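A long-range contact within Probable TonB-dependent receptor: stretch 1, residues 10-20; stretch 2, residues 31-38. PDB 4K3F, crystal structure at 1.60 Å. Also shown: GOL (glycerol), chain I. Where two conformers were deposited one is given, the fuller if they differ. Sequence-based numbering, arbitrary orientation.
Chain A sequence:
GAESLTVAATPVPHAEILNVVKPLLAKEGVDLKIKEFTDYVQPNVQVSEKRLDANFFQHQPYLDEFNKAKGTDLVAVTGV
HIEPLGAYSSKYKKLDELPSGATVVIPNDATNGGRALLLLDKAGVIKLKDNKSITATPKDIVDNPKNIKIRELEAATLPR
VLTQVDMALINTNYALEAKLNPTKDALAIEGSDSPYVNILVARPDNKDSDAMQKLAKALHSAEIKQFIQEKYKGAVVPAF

Stretch 1 10-20: TPVPHAEILNV
Stretch 2, residues 31-38: DLKIKEFT

A helix laid almost antiparallel on a strand makes this contact: the axes of helix 11-20 and strand 31-36 come within 9.3 Å, their directions 161° apart, and 440 Å² is buried in all. No direct hydrogen bond crosses it; the direct contacts are mostly apolar packing. The strand is extended, Ile 34 at phi/psi -104/132, and alternation turns the CA-to-CB bonds of Leu 32 and Ile 34 toward the helix while that of Lys 35 points away.

Ile 34 covers the most surface. With chi1 m and chi2 t (157°), Ile 34 CD1 lies 3.6 Å from CB of Leu 18 and 3.2 Å from OD1 of Asn 19, while Ile 34 CG2 lies 4.1 Å from CB of Ala 15. Ala 15 and Leu 18 are three residues apart, so one helical turn presents both to the same isoleucine.

Leu 18, near -61/-38 and in the m,t rotamer, also points toward the strand; Leu 18 CD2 sits 4.3 Å from CD2 of Leu 32, which is t,p. The helix is held here by Leu 18 N to His 14 O, 3.0 Å.

Glu 36 lies toward the other end. Its CB leaves sideways, but chi1 m and chi2 t carry the carboxylate nearer the helix, and chi3 (14°) sets its plane, with Glu 36 OE2 3.8 Å from Ala 15 CB and Glu 36 OE1 3.6 Å from Pro 11 CB. Polar links here are indirect: glycerol O1 accepts from Asn 19 ND2 (2.8 Å) and donates to Glu 36 OE2 (2.6 Å), and a water donates to Pro 11 O (2.7 Å) and weakly to Glu 36 OE2 (3.5 Å).

Backbones meet at Thr 10 and Phe 37, CA to CA 5.2 Å. Thr 10 CA approaches Phe 37 O at 3.3 Å in a nearly linear CA-H...O contact, just before a wide turn in which Ala 15 N bonds Thr 10 O at 2.9 Å.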

# COMPACT_ATOMS: atom_id res chain seq x y z
N THR A 10 -2.23 9.24 -1.54
CA THR A 10 -1.94 9.25 -0.10
C THR A 10 -0.64 10.07 0.09
O THR A 10 0.17 10.27 -0.83
CB THR A 10 -1.80 7.82 0.51
OG1 THR A 10 -1.11 6.99 -0.44
CG2 THR A 10 -3.19 7.23 0.73
N PRO A 11 -0.45 10.63 1.28
CA PRO A 11 0.60 11.65 1.38
C PRO A 11 2.02 11.13 1.24
O PRO A 11 2.85 11.79 0.63
CB PRO A 11 0.40 12.20 2.80
CG PRO A 11 -1.02 11.94 3.10
CD PRO A 11 -1.30 10.61 2.48
N VAL A 12 2.29 9.94 1.78
CA VAL A 12 3.66 9.41 1.82
C VAL A 12 3.61 7.92 1.53
O VAL A 12 2.94 7.19 2.24
CB VAL A 12 4.36 9.63 3.21
CG1 VAL A 12 5.78 9.10 3.19
CG2 VAL A 12 4.36 11.09 3.63
N PRO A 13 4.34 7.45 0.51
CA PRO A 13 5.24 8.16 -0.39
C PRO A 13 4.59 8.82 -1.59
O PRO A 13 5.25 9.59 -2.28
CB PRO A 13 6.17 7.04 -0.88
CG PRO A 13 5.28 5.86 -0.95
CD PRO A 13 4.45 5.98 0.32
N HIS A 14 3.30 8.53 -1.84
CA HIS A 14 2.73 8.79 -3.16
C HIS A 14 2.73 10.25 -3.57
O HIS A 14 3.17 10.60 -4.66
CB HIS A 14 1.33 8.18 -3.26
CG HIS A 14 1.29 6.75 -2.85
ND1 HIS A 14 1.47 6.34 -1.54
CD2 HIS A 14 1.18 5.62 -3.58
CE1 HIS A 14 1.45 5.02 -1.49
NE2 HIS A 14 1.27 4.56 -2.72
N ALA A 15 2.24 11.12 -2.71
CA ALA A 15 2.17 12.54 -3.06
C ALA A 15 3.57 13.17 -3.12
O ALA A 15 3.83 14.08 -3.91
CB ALA A 15 1.24 13.30 -2.11
N GLU A 16 4.50 12.64 -2.33
CA GLU A 16 5.89 13.10 -2.38
C GLU A 16 6.47 12.75 -3.77
O GLU A 16 7.10 13.58 -4.41
CB GLU A 16 6.72 12.49 -1.26
CG GLU A 16 6.20 12.83 0.14
CD GLU A 16 7.17 12.44 1.27
OE1 GLU A 16 7.81 11.39 1.20
OE2 GLU A 16 7.22 13.18 2.26
N ILE A 17 6.30 11.51 -4.18
CA ILE A 17 6.76 11.09 -5.51
C ILE A 17 6.18 11.97 -6.60
O ILE A 17 6.90 12.42 -7.51
CB ILE A 17 6.38 9.61 -5.75
CG1 ILE A 17 7.23 8.70 -4.85
CG2 ILE A 17 6.54 9.22 -7.23
CD1 ILE A 17 6.73 7.27 -4.75
N LEU A 18 4.87 12.20 -6.54
CA LEU A 18 4.21 13.05 -7.50
C LEU A 18 4.72 14.50 -7.51
O LEU A 18 4.88 15.06 -8.61
CB LEU A 18 2.68 12.97 -7.35
CG LEU A 18 2.07 11.60 -7.68
CD1 LEU A 18 0.60 11.65 -7.29
CD2 LEU A 18 2.20 11.19 -9.13
N ASN A 19 5.05 15.06 -6.34
CA ASN A 19 5.61 16.42 -6.28
C ASN A 19 6.97 16.52 -7.03
O ASN A 19 7.28 17.52 -7.66
CB ASN A 19 5.83 16.87 -4.83
CG ASN A 19 4.54 17.19 -4.09
OD1 ASN A 19 3.61 17.72 -4.66
ND2 ASN A 19 4.53 16.94 -2.79
N VAL A 20 7.74 15.44 -6.97
CA VAL A 20 9.07 15.39 -7.62
C VAL A 20 8.92 15.20 -9.13
O VAL A 20 9.75 15.69 -9.87
CB VAL A 20 9.92 14.30 -6.93
CG1 VAL A 20 11.22 14.03 -7.64
CG2 VAL A 20 10.17 14.74 -5.48
N ASP A 31 0.21 19.60 -16.82
CA ASP A 31 0.07 20.31 -15.54
C ASP A 31 -0.53 19.38 -14.52
O ASP A 31 -1.75 19.20 -14.44
CB ASP A 31 -0.78 21.56 -15.70
CG ASP A 31 -0.94 22.33 -14.41
OD1 ASP A 31 -0.14 22.16 -13.47
OD2 ASP A 31 -1.88 23.14 -14.34
N LEU A 32 0.35 18.71 -13.78
CA LEU A 32 -0.05 17.72 -12.79
C LEU A 32 -0.56 18.39 -11.52
O LEU A 32 0.17 19.16 -10.91
CB LEU A 32 1.12 16.83 -12.41
CG LEU A 32 0.84 15.65 -11.48
CD1 LEU A 32 -0.14 14.67 -12.12
CD2 LEU A 32 2.13 14.93 -11.17
N LYS A 33 -1.80 18.09 -11.14
CA LYS A 33 -2.46 18.67 -9.96
C LYS A 33 -2.76 17.57 -8.98
O LYS A 33 -3.59 16.66 -9.26
CB LYS A 33 -3.73 19.41 -10.38
CG LYS A 33 -3.47 20.53 -11.40
CD LYS A 33 -4.79 21.14 -11.88
CE LYS A 33 -4.60 22.04 -13.07
NZ LYS A 33 -5.81 22.04 -13.93
N ILE A 34 -2.11 17.63 -7.83
CA ILE A 34 -2.10 16.52 -6.88
C ILE A 34 -3.05 16.88 -5.74
O ILE A 34 -3.01 18.02 -5.22
CB ILE A 34 -0.68 16.35 -6.28
CG1 ILE A 34 0.34 16.03 -7.37
CG2 ILE A 34 -0.66 15.29 -5.20
CD1 ILE A 34 1.75 16.41 -6.96
N LYS A 35 -3.91 15.93 -5.38
CA LYS A 35 -4.85 16.11 -4.29
C LYS A 35 -4.61 15.01 -3.27
O LYS A 35 -4.74 13.82 -3.60
CB LYS A 35 -6.28 16.07 -4.84
CG LYS A 35 -6.71 17.38 -5.53
CD LYS A 35 -5.94 17.66 -6.81
CE LYS A 35 -6.63 18.66 -7.71
NZ LYS A 35 -6.77 19.97 -7.04
N GLU A 36 -4.28 15.39 -2.04
CA GLU A 36 -3.96 14.40 -1.04
C GLU A 36 -5.19 13.87 -0.31
O GLU A 36 -6.08 14.65 0.03
CB GLU A 36 -3.04 15.00 -0.00
CG GLU A 36 -1.73 15.44 -0.62
CD GLU A 36 -0.63 15.73 0.40
OE1 GLU A 36 -0.73 15.37 1.59
OE2 GLU A 36 0.35 16.33 -0.03
N PHE A 37 -5.22 12.58 -0.06
CA PHE A 37 -6.29 11.94 0.71
C PHE A 37 -5.64 11.05 1.77
O PHE A 37 -4.58 10.49 1.54
CB PHE A 37 -7.15 11.08 -0.20
CG PHE A 37 -8.01 11.88 -1.12
CD1 PHE A 37 -7.52 12.33 -2.33
CD2 PHE A 37 -9.32 12.19 -0.77
CE1 PHE A 37 -8.32 13.09 -3.18
CE2 PHE A 37 -10.11 12.94 -1.61
CZ PHE A 37 -9.59 13.38 -2.84
N THR A 38 -6.28 10.89 2.93
CA THR A 38 -5.66 10.07 3.95
C THR A 38 -6.16 8.61 3.98
O THR A 38 -5.63 7.79 4.74
CB THR A 38 -5.90 10.69 5.33
OG1 THR A 38 -7.31 10.72 5.57
CG2 THR A 38 -5.31 12.07 5.39
C1 GOL I . 0.74 17.24 -2.88
O1 GOL I . 1.83 17.31 -1.96
C2 GOL I . -0.04 18.54 -2.83
O2 GOL I . -0.93 18.62 -1.69
C3 GOL I . 0.96 19.68 -2.74
O3 GOL I . 0.23 20.80 -3.18
O HOH W 1 2.97 14.39 1.22